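Local coordinates for amine Dehydrogenase (Pseudomonas putida, PDB 1JMX), which carries two heme c groups and probably transfers electrons as the alpha subunit of a quinohemoprotein amine dehydrogenase, at residues A[6-11]-A[62-67]; A[39-44]-A[55-60]; A[347-352]-A[357-362]. All coordinates share one frame; numbering follows the deposited sequence.

How the interactions relate
The chain starts with helix 4-12. Interaction 1 brings it against the end of helix 54-67 and so closes a loop of about fifty residues. Interaction 2 is nested inside that loop: after helix 34-48 a short connection turns the chain back, and the first half of helix 54-67 packs on it. The two contacts share helix 54-67 and touch each other, with L7 packing on T59 and L60. Together they join the three helices around the first heme. Interaction 3 comes much later. It closes a tight hairpin between neighbouring strands in domain III, its nearest atoms about 32 Å from interaction 1 and about 35 Å from interaction 2.

Interaction 1. Residues A[6-11]-A[62-67]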
loop_
_atom_site.group_PDB
_atom_site.type_symbol
_atom_site.label_atom_id
_atom_site.label_comp_id
_atom_site.label_asym_id
_atom_site.label_seq_id
_atom_site.Cartn_x
_atom_site.Cartn_y
_atom_site.Cartn_z
ATOM N N SER A 6 2.749 -17.016 -32.131
ATOM C CA SER A 6 4.143 -17.429 -32.202
ATOM C C SER A 6 4.947 -16.856 -31.046
ATOM O O SER A 6 5.835 -17.527 -30.536
ATOM C CB SER A 6 4.767 -17.063 -33.556
ATOM O OG SER A 6 5.584 -15.910 -33.473
ATOM N N LEU A 7 4.643 -15.619 -30.644
ATOM C CA LEU A 7 5.320 -14.976 -29.513
ATOM C C LEU A 7 4.940 -15.686 -28.218
ATOM O O LEU A 7 5.752 -15.823 -27.310
ATOM C CB LEU A 7 4.936 -13.499 -29.413
ATOM C CG LEU A 7 5.799 -12.494 -30.173
ATOM C CD1 LEU A 7 5.205 -11.102 -30.048
ATOM C CD2 LEU A 7 7.211 -12.519 -29.627
ATOM N N LEU A 8 3.687 -16.113 -28.143
ATOM C CA LEU A 8 3.171 -16.836 -26.988
ATOM C C LEU A 8 4.018 -18.074 -26.739
ATOM O O LEU A 8 4.364 -18.390 -25.605
ATOM C CB LEU A 8 1.739 -17.295 -27.254
ATOM C CG LEU A 8 0.602 -16.644 -26.485
ATOM C CD1 LEU A 8 -0.655 -17.450 -26.746
ATOM C CD2 LEU A 8 0.918 -16.608 -25.001
ATOM N N GLN A 9 4.321 -18.792 -27.812
ATOM C CA GLN A 9 5.125 -19.997 -27.721
ATOM C C GLN A 9 6.616 -19.726 -27.490
ATOM O O GLN A 9 7.219 -20.316 -26.605
ATOM C CB GLN A 9 4.925 -20.830 -28.981
ATOM C CG GLN A 9 5.572 -22.191 -28.933
ATOM C CD GLN A 9 6.585 -22.352 -30.031
ATOM O OE1 GLN A 9 7.715 -21.871 -29.920
ATOM N NE2 GLN A 9 6.178 -22.984 -31.120
ATOM N N ASN A 10 7.198 -18.828 -28.278
ATOM C CA ASN A 10 8.621 -18.489 -28.179
ATOM C C ASN A 10 9.043 -17.913 -26.828
ATOM O O ASN A 10 10.188 -18.088 -26.406
ATOM C CB ASN A 10 9.011 -17.440 -29.235
ATOM C CG ASN A 10 9.059 -17.991 -30.649
ATOM O OD1 ASN A 10 8.604 -19.113 -30.938
ATOM N ND2 ASN A 10 9.596 -17.181 -31.560
ATOM N N LYS A 11 8.130 -17.199 -26.177
ATOM C CA LYS A 11 8.431 -16.531 -24.917
ATOM C C LYS A 11 7.846 -17.102 -23.631
ATOM O O LYS A 11 8.370 -16.849 -22.549
ATOM C CB LYS A 11 8.011 -15.066 -25.034
ATOM C CG LYS A 11 8.742 -14.275 -26.112
ATOM C CD LYS A 11 10.109 -13.834 -25.639
ATOM C CE LYS A 11 10.853 -13.090 -26.721
ATOM N NZ LYS A 11 12.198 -12.667 -26.241
ATOM N N LYS A 62 -2.000 -6.991 -26.571
ATOM C CA LYS A 62 -3.063 -6.785 -27.553
ATOM C C LYS A 62 -3.723 -8.122 -27.869
ATOM O O LYS A 62 -4.949 -8.252 -27.815
ATOM C CB LYS A 62 -2.491 -6.161 -28.832
ATOM C CG LYS A 62 -3.504 -5.956 -29.967
ATOM C CD LYS A 62 -4.417 -4.772 -29.700
ATOM C CE LYS A 62 -5.356 -4.493 -30.866
ATOM N NZ LYS A 62 -6.579 -5.340 -30.872
ATOM N N TYR A 63 -2.890 -9.123 -28.137
ATOM C CA TYR A 63 -3.361 -10.462 -28.464
ATOM C C TYR A 63 -4.191 -11.080 -27.343
ATOM O O TYR A 63 -5.290 -11.581 -27.569
ATOM C CB TYR A 63 -2.172 -11.380 -28.801
ATOM C CG TYR A 63 -2.580 -12.800 -29.117
ATOM C CD1 TYR A 63 -2.414 -13.827 -28.180
ATOM C CD2 TYR A 63 -3.185 -13.115 -30.337
ATOM C CE1 TYR A 63 -2.849 -15.127 -28.450
ATOM C CE2 TYR A 63 -3.624 -14.416 -30.617
ATOM C CZ TYR A 63 -3.457 -15.414 -29.669
ATOM O OH TYR A 63 -3.918 -16.685 -29.937
ATOM N N LEU A 64 -3.670 -11.026 -26.127
ATOM C CA LEU A 64 -4.366 -11.611 -24.986
ATOM C C LEU A 64 -5.592 -10.817 -24.535
ATOM O O LEU A 64 -6.586 -11.397 -24.126
ATOM C CB LEU A 64 -3.380 -11.813 -23.841
ATOM C CG LEU A 64 -2.256 -12.779 -24.217
ATOM C CD1 LEU A 64 -1.114 -12.671 -23.234
ATOM C CD2 LEU A 64 -2.807 -14.196 -24.292
ATOM N N ALA A 65 -5.533 -9.496 -24.668
ATOM C CA ALA A 65 -6.638 -8.629 -24.277
ATOM C C ALA A 65 -7.866 -8.838 -25.169
ATOM O O ALA A 65 -8.997 -8.713 -24.716
ATOM C CB ALA A 65 -6.193 -7.173 -24.303
ATOM N N ASP A 66 -7.631 -9.151 -26.437
ATOM C CA ASP A 66 -8.710 -9.397 -27.387
ATOM C C ASP A 66 -9.261 -10.804 -27.216
ATOM O O ASP A 66 -10.468 -10.990 -27.141
ATOM C CB ASP A 66 -8.216 -9.229 -28.825
ATOM C CG ASP A 66 -8.061 -7.779 -29.238
ATOM O OD1 ASP A 66 -7.897 -6.881 -28.383
ATOM O OD2 ASP A 66 -8.092 -7.536 -30.454
ATOM N N LYS A 67 -8.369 -11.793 -27.154
ATOM C CA LYS A 67 -8.758 -13.198 -26.994
ATOM C C LYS A 67 -9.429 -13.490 -25.652
ATOM O O LYS A 67 -10.475 -14.148 -25.586
ATOM C CB LYS A 67 -7.530 -14.106 -27.144
ATOM C CG LYS A 67 -7.529 -14.968 -28.397
ATOM C CD LYS A 67 -7.662 -14.104 -29.662
ATOM C CE LYS A 67 -6.595 -12.997 -29.720
ATOM N NZ LYS A 67 -6.787 -11.952 -30.793
#
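L8 of helix 4-12 meets Y63 and L64 of helix 54-67 in a small apolar contact. The main touch is L8 CD1 to Y63 CE1, 3.6 Å apart. The methyl comes in obliquely to the tyrosine ring, and the two side chains stand roughly perpendicular. Y63 has CG anti to the backbone N (chi1 178°), which carries its ring toward the first helix. The second branch of L8 reaches less closely: L8 CD2 lies 4.5 Å from L64 CD2. The CB of L64 does not point at helix 4-12, but the tip of the side chain leans that way. The backbones stay well apart, with the L8 and Y63 CA atoms 9.2 Å from each other. The contact is consistent with the N- and C-terminal helix packing of a cytochrome c unit, here the one around the first heme. Helix 4-12 leads straight into the heme-binding CXXCH sequence. The L8 side chain is about 4 Å from that of C12, which is covalently attached to the heme, and the L64 side chain is about 4 Å from a bound heme. Away from L8, K62 NZ makes a salt bridge to D66 OD2 at 2.7 Å, one turn along the same helix. K62 NZ has a second acidic partner in D208, and D66 OD1 accepts a hydrogen bond from the backbone N of N234. Side chains K62 and A65 also touch strand 223-233 of the beta barrel.

Interaction 2. Residues A[39-44]-A[55-60]; sequences MSIARM and DDRRTL. With HEC (heme c), chain F.
Helix segments 39-44 and 55-60 run roughly antiparallel, at 139° with their axes 10.7 Å apart, and I41 and R57 form the nearest CA pair. I41 packs on both R57 and L60. Its CG2 methyl lies 3.8 Å from R57 CG, and the two side chains lie side by side, running opposite ways. R57 has CG anti to the backbone N (chi1 -174°), which lays its aliphatic part beside I41. The other branch of I41 ends in CD1, 4.0 Å from L60 CB, with the L60 side chain set crosswise to it. The R57 guanidinium comes obliquely against A42, with NH1 4.2 Å from A42 CB. Its polar partners lie beyond the two segments: NH1 bonds to Q45 and to the backbone of another protein chain, and NH2 makes a salt bridge to an acidic side chain of that chain. I41 and L60 also border the heme, with L60 CD1 3.7 Å from heme CBB. Two residues after I41, R43 grips a heme propionate with two nitrogens. R43 NH1 to heme O1D is 2.9 Å and almost straight (176°), and R43 NH2 to heme O2D is 3.1 Å. R43 NH2 also bonds to a propionate of the second heme, so this arginine links the two groups. M44 bends back over the porphyrin and places SD 2.5 Å from the heme iron. H16 supplies the other axial ligand. A helix bringing methionine to an iron already bound by the histidine of CXXCH is typical of the His/Met heme site of the cytochrome c fold.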
loop_
_atom_site.group_PDB
_atom_site.type_symbol
_atom_site.label_atom_id
_atom_site.label_comp_id
_atom_site.label_asym_id
_atom_site.label_seq_id
_atom_site.Cartn_x
_atom_site.Cartn_y
_atom_site.Cartn_z
ATOM N N MET A 39 0.226 -6.393 -16.584
ATOM C CA MET A 39 0.702 -6.641 -15.225
ATOM C C MET A 39 1.191 -8.066 -15.009
ATOM O O MET A 39 2.149 -8.281 -14.282
ATOM C CB MET A 39 -0.376 -6.294 -14.204
ATOM C CG MET A 39 -0.398 -4.820 -13.818
ATOM S SD MET A 39 -1.592 -4.448 -12.518
ATOM C CE MET A 39 -0.816 -5.262 -11.101
ATOM N N SER A 40 0.534 -9.037 -15.638
ATOM C CA SER A 40 0.940 -10.438 -15.517
ATOM C C SER A 40 2.279 -10.669 -16.203
ATOM O O SER A 40 3.154 -11.332 -15.654
ATOM C CB SER A 40 -0.105 -11.358 -16.130
ATOM O OG SER A 40 -1.263 -11.360 -15.343
ATOM N N ILE A 41 2.426 -10.111 -17.404
ATOM C CA ILE A 41 3.654 -10.248 -18.172
ATOM C C ILE A 41 4.811 -9.530 -17.478
ATOM O O ILE A 41 5.936 -10.032 -17.449
ATOM C CB ILE A 41 3.472 -9.738 -19.609
ATOM C CG1 ILE A 41 2.409 -10.586 -20.318
ATOM C CG2 ILE A 41 4.800 -9.786 -20.353
ATOM C CD1 ILE A 41 1.939 -10.039 -21.653
ATOM N N ALA A 42 4.521 -8.369 -16.899
ATOM C CA ALA A 42 5.523 -7.604 -16.169
ATOM C C ALA A 42 5.986 -8.408 -14.952
ATOM O O ALA A 42 7.144 -8.318 -14.559
ATOM C CB ALA A 42 4.958 -6.275 -15.734
ATOM N N ARG A 43 5.081 -9.179 -14.352
ATOM C CA ARG A 43 5.441 -10.004 -13.199
ATOM C C ARG A 43 6.384 -11.103 -13.654
ATOM O O ARG A 43 7.282 -11.489 -12.924
ATOM C CB ARG A 43 4.212 -10.633 -12.534
ATOM C CG ARG A 43 3.337 -9.649 -11.774
ATOM C CD ARG A 43 2.543 -10.304 -10.650
ATOM N NE ARG A 43 1.634 -11.356 -11.102
ATOM C CZ ARG A 43 1.943 -12.647 -11.120
ATOM N NH1 ARG A 43 3.141 -13.049 -10.724
ATOM N NH2 ARG A 43 1.038 -13.539 -11.479
ATOM N N MET A 44 6.170 -11.597 -14.868
ATOM C CA MET A 44 7.011 -12.643 -15.422
ATOM C C MET A 44 8.449 -12.157 -15.572
ATOM O O MET A 44 9.392 -12.920 -15.356
ATOM C CB MET A 44 6.475 -13.105 -16.774
ATOM C CG MET A 44 5.097 -13.693 -16.722
ATOM S SD MET A 44 4.971 -15.040 -15.544
ATOM C CE MET A 44 3.761 -14.356 -14.322
ATOM N N ASP A 55 8.121 -3.746 -27.314
ATOM C CA ASP A 55 7.355 -3.954 -28.535
ATOM C C ASP A 55 6.619 -5.285 -28.514
ATOM O O ASP A 55 5.421 -5.337 -28.759
ATOM C CB ASP A 55 8.276 -3.912 -29.760
ATOM C CG ASP A 55 8.676 -2.498 -30.155
ATOM O OD1 ASP A 55 8.793 -2.239 -31.374
ATOM O OD2 ASP A 55 8.890 -1.644 -29.262
ATOM N N ASP A 56 7.351 -6.363 -28.242
ATOM C CA ASP A 56 6.764 -7.696 -28.191
ATOM C C ASP A 56 5.778 -7.837 -27.041
ATOM O O ASP A 56 4.816 -8.599 -27.132
ATOM C CB ASP A 56 7.859 -8.764 -28.092
ATOM C CG ASP A 56 8.648 -8.923 -29.389
ATOM O OD1 ASP A 56 9.690 -9.607 -29.349
ATOM O OD2 ASP A 56 8.237 -8.377 -30.439
ATOM N N ARG A 57 6.028 -7.107 -25.956
ATOM C CA ARG A 57 5.134 -7.143 -24.808
ATOM C C ARG A 57 3.823 -6.505 -25.239
ATOM O O ARG A 57 2.759 -7.052 -24.971
ATOM C CB ARG A 57 5.732 -6.414 -23.600
ATOM C CG ARG A 57 4.891 -6.538 -22.331
ATOM C CD ARG A 57 5.633 -6.051 -21.102
ATOM N NE ARG A 57 6.029 -4.653 -21.225
ATOM C CZ ARG A 57 6.581 -3.937 -20.252
ATOM N NH1 ARG A 57 6.817 -4.472 -19.061
ATOM N NH2 ARG A 57 6.891 -2.672 -20.466
ATOM N N ARG A 58 3.910 -5.393 -25.973
ATOM C CA ARG A 58 2.719 -4.703 -26.474
ATOM C C ARG A 58 1.923 -5.609 -27.395
ATOM O O ARG A 58 0.696 -5.571 -27.403
ATOM C CB ARG A 58 3.084 -3.428 -27.242
ATOM C CG ARG A 58 3.136 -2.180 -26.380
ATOM C CD ARG A 58 3.245 -0.921 -27.217
ATOM N NE ARG A 58 4.482 -0.870 -27.989
ATOM C CZ ARG A 58 5.673 -0.568 -27.478
ATOM N NH1 ARG A 58 5.803 -0.297 -26.185
ATOM N NH2 ARG A 58 6.730 -0.478 -28.275
ATOM N N THR A 59 2.632 -6.418 -28.176
ATOM C CA THR A 59 1.984 -7.337 -29.101
ATOM C C THR A 59 1.204 -8.399 -28.341
ATOM O O THR A 59 0.048 -8.662 -28.659
ATOM C CB THR A 59 3.008 -8.017 -30.039
ATOM O OG1 THR A 59 3.696 -7.013 -30.795
ATOM C CG2 THR A 59 2.307 -8.984 -31.005
ATOM N N LEU A 60 1.826 -8.983 -27.319
ATOM C CA LEU A 60 1.169 -10.018 -26.523
ATOM C C LEU A 60 -0.033 -9.503 -25.746
ATOM O O LEU A 60 -1.045 -10.189 -25.651
ATOM C CB LEU A 60 2.161 -10.708 -25.588
ATOM C CG LEU A 60 3.006 -11.775 -26.284
ATOM C CD1 LEU A 60 3.992 -12.373 -25.304
ATOM C CD2 LEU A 60 2.103 -12.862 -26.859
HETATM FE FE HEC F . 4.161 -17.106 -16.592
HETATM C CHA HEC F . 2.226 -17.670 -13.889
HETATM C CHB HEC F . 1.564 -15.599 -18.148
HETATM C CHC HEC F . 6.120 -16.559 -19.334
HETATM C CHD HEC F . 6.797 -18.645 -15.024
HETATM N NA HEC F . 2.299 -16.720 -16.120
HETATM C C1A HEC F . 1.642 -17.019 -14.955
HETATM C C2A HEC F . 0.258 -16.564 -14.997
HETATM C C3A HEC F . 0.083 -15.985 -16.194
HETATM C C4A HEC F . 1.347 -16.079 -16.891
HETATM C CMA HEC F . -1.197 -15.358 -16.709
HETATM C CAA HEC F . -0.762 -16.724 -13.893
HETATM C CBA HEC F . -0.815 -15.451 -13.079
HETATM C CGA HEC F . -1.811 -15.513 -11.937
HETATM O O1A HEC F . -2.476 -16.546 -11.754
HETATM O O2A HEC F . -1.927 -14.507 -11.211
HETATM N NB HEC F . 3.907 -16.264 -18.346
HETATM C C1B HEC F . 2.746 -15.672 -18.849
HETATM C C2B HEC F . 2.893 -15.164 -20.171
HETATM C C3B HEC F . 4.185 -15.447 -20.517
HETATM C C4B HEC F . 4.811 -16.115 -19.385
HETATM C CMB HEC F . 1.805 -14.462 -21.011
HETATM C CAB HEC F . 4.777 -15.102 -21.869
HETATM C CBB HEC F . 5.345 -13.698 -22.095
HETATM N NC HEC F . 6.050 -17.512 -17.069
HETATM C C1C HEC F . 6.703 -17.209 -18.258
HETATM C C2C HEC F . 8.072 -17.659 -18.246
HETATM C C3C HEC F . 8.267 -18.250 -17.064
HETATM C C4C HEC F . 7.009 -18.152 -16.315
HETATM C CMC HEC F . 9.075 -17.492 -19.388
HETATM C CAC HEC F . 9.491 -19.087 -16.726
HETATM C CBC HEC F . 10.762 -18.468 -16.179
HETATM N ND HEC F . 4.460 -17.974 -14.825
HETATM C C1D HEC F . 5.600 -18.561 -14.321
HETATM C C2D HEC F . 5.392 -19.084 -12.965
HETATM C C3D HEC F . 4.091 -18.790 -12.676
HETATM C C4D HEC F . 3.544 -18.119 -13.819
HETATM C CMD HEC F . 6.420 -19.800 -12.081
HETATM C CAD HEC F . 3.306 -19.088 -11.400
HETATM C CBD HEC F . 3.456 -18.076 -10.275
HETATM C CGD HEC F . 3.049 -16.678 -10.672
HETATM O O1D HEC F . 3.923 -15.824 -10.839
HETATM O O2D HEC F . 1.847 -16.414 -10.820
#

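Interaction 3. Residues A[347-352]-A[357-362]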
loop_
_atom_site.group_PDB
_atom_site.type_symbol
_atom_site.label_atom_id
_atom_site.label_comp_id
_atom_site.label_asym_id
_atom_site.label_seq_id
_atom_site.Cartn_x
_atom_site.Cartn_y
_atom_site.Cartn_z
ATOM N N ARG A 347 -34.061 23.021 -14.887
ATOM C CA ARG A 347 -34.752 23.332 -16.138
ATOM C C ARG A 347 -34.342 22.345 -17.216
ATOM O O ARG A 347 -33.155 22.052 -17.380
ATOM C CB ARG A 347 -34.396 24.744 -16.600
ATOM C CG ARG A 347 -34.867 25.821 -15.647
ATOM C CD ARG A 347 -36.386 25.904 -15.647
ATOM N NE ARG A 347 -36.916 26.420 -14.390
ATOM C CZ ARG A 347 -36.628 27.606 -13.867
ATOM N NH1 ARG A 347 -35.807 28.447 -14.481
ATOM N NH2 ARG A 347 -37.146 27.942 -12.700
ATOM N N GLU A 348 -35.317 21.794 -17.925
ATOM C CA GLU A 348 -34.976 20.873 -18.983
ATOM C C GLU A 348 -34.557 21.711 -20.164
ATOM O O GLU A 348 -35.380 22.391 -20.768
ATOM C CB GLU A 348 -36.149 19.973 -19.353
ATOM C CG GLU A 348 -35.826 18.474 -19.243
ATOM C CD GLU A 348 -34.687 18.007 -20.174
ATOM O OE1 GLU A 348 -33.590 18.635 -20.198
ATOM O OE2 GLU A 348 -34.885 16.983 -20.875
ATOM N N VAL A 349 -33.253 21.732 -20.426
ATOM C CA VAL A 349 -32.694 22.495 -21.542
ATOM C C VAL A 349 -32.986 21.786 -22.863
ATOM O O VAL A 349 -33.120 20.562 -22.903
ATOM C CB VAL A 349 -31.164 22.682 -21.371
ATOM C CG1 VAL A 349 -30.577 23.451 -22.534
ATOM C CG2 VAL A 349 -30.875 23.420 -20.070
ATOM N N ALA A 350 -33.115 22.564 -23.936
ATOM C CA ALA A 350 -33.388 22.013 -25.259
ATOM C C ALA A 350 -32.865 22.884 -26.391
ATOM O O ALA A 350 -32.725 24.100 -26.245
ATOM C CB ALA A 350 -34.885 21.792 -25.436
ATOM N N VAL A 351 -32.498 22.235 -27.493
ATOM C CA VAL A 351 -32.036 22.927 -28.690
ATOM C C VAL A 351 -32.924 22.325 -29.769
ATOM O O VAL A 351 -32.632 21.257 -30.319
ATOM C CB VAL A 351 -30.557 22.657 -29.003
ATOM C CG1 VAL A 351 -30.122 23.501 -30.202
ATOM C CG2 VAL A 351 -29.692 22.980 -27.786
ATOM N N GLY A 352 -34.036 23.002 -30.041
ATOM C CA GLY A 352 -34.994 22.488 -31.001
ATOM C C GLY A 352 -35.772 21.457 -30.205
ATOM O O GLY A 352 -36.294 21.773 -29.123
ATOM N N VAL A 357 -30.146 17.567 -20.970
ATOM C CA VAL A 357 -29.422 18.187 -19.864
ATOM C C VAL A 357 -30.268 19.139 -19.027
ATOM O O VAL A 357 -31.259 19.691 -19.506
ATOM C CB VAL A 357 -28.189 18.942 -20.371
ATOM C CG1 VAL A 357 -27.067 17.961 -20.656
ATOM C CG2 VAL A 357 -28.536 19.731 -21.631
ATOM N N ASN A 358 -29.873 19.341 -17.777
ATOM C CA ASN A 358 -30.617 20.237 -16.910
ATOM C C ASN A 358 -29.817 21.466 -16.502
ATOM O O ASN A 358 -28.585 21.451 -16.510
ATOM C CB ASN A 358 -31.135 19.491 -15.682
ATOM C CG ASN A 358 -32.136 18.402 -16.042
ATOM O OD1 ASN A 358 -32.890 18.524 -17.011
ATOM N ND2 ASN A 358 -32.141 17.325 -15.263
ATOM N N LEU A 359 -30.539 22.548 -16.210
ATOM C CA LEU A 359 -29.945 23.821 -15.793
ATOM C C LEU A 359 -30.544 24.195 -14.442
ATOM O O LEU A 359 -31.760 24.331 -14.310
ATOM C CB LEU A 359 -30.266 24.918 -16.817
ATOM C CG LEU A 359 -29.592 26.287 -16.696
ATOM C CD1 LEU A 359 -28.092 26.136 -16.720
ATOM C CD2 LEU A 359 -30.032 27.170 -17.854
ATOM N N ALA A 360 -29.694 24.330 -13.431
ATOM C CA ALA A 360 -30.168 24.683 -12.100
ATOM C C ALA A 360 -30.290 26.185 -11.960
ATOM O O ALA A 360 -29.324 26.913 -12.163
ATOM C CB ALA A 360 -29.224 24.145 -11.039
ATOM N N VAL A 361 -31.506 26.648 -11.704
ATOM C CA VAL A 361 -31.752 28.066 -11.495
ATOM C C VAL A 361 -31.842 28.139 -9.988
ATOM O O VAL A 361 -32.570 27.361 -9.385
ATOM C CB VAL A 361 -33.093 28.516 -12.101
ATOM C CG1 VAL A 361 -33.363 29.982 -11.754
ATOM C CG2 VAL A 361 -33.059 28.333 -13.590
ATOM N N TYR A 362 -31.081 29.029 -9.364
ATOM C CA TYR A 362 -31.131 29.106 -7.915
ATOM C C TYR A 362 -31.194 30.527 -7.402
ATOM O O TYR A 362 -30.810 31.467 -8.097
ATOM C CB TYR A 362 -29.925 28.382 -7.299
ATOM C CG TYR A 362 -28.613 29.125 -7.435
ATOM C CD1 TYR A 362 -28.081 29.831 -6.354
ATOM C CD2 TYR A 362 -27.899 29.119 -8.636
ATOM C CE1 TYR A 362 -26.874 30.514 -6.461
ATOM C CE2 TYR A 362 -26.683 29.800 -8.755
ATOM C CZ TYR A 362 -26.182 30.493 -7.659
ATOM O OH TYR A 362 -24.990 31.162 -7.751
#
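R347 and L359 face each other as an antiparallel hydrogen-bonded pair. R347 N donates to L359 O at 2.7 Å. L359 N returns a bond to R347 O at 2.9 Å. R347 O also receives a CA-H contact from N358 CA at 3.2 Å. Two residues on, V349 N bonds to V357 O at 3.0 Å. The short strand axes lie at 129°, well off antiparallel, and the segments part beyond V349.

The tight part lies on the side of V349, V357 and L359. V349 has CG1 anti to the backbone N (chi1 179°), which leaves CG2 beside that N and 3.6 Å from L359 CB. V349 CB is 4.0 Å from V357 CG2. V349 and L359 are both buried, and both side chains touch L315. R347 adds the start of its side chain to this face, with R347 CB 4.1 Å from L359 CB. The fit of its far end near V361 is uncertain in the model.

The opposite face is looser and open to solvent. It carries the non-hydrogen-bonded pair E348 and N358, both exposed. The E348 side chain bends at chi2 (-61°) toward the neighbouring strand, and its OE2 takes a weak hydrogen bond from G356 N.

These strands form a beta hairpin in domain III, a member of the E-set clan. On one side of it A350 bonds by backbone to D314 in strand 313-314. On the other, A360 bonds to A292 and I294, where strand 354-362 runs parallel to strand 285-295. Further along, Y362 packs on strand 406-420 and its OH bonds to D472, joining the hairpin to domain IV.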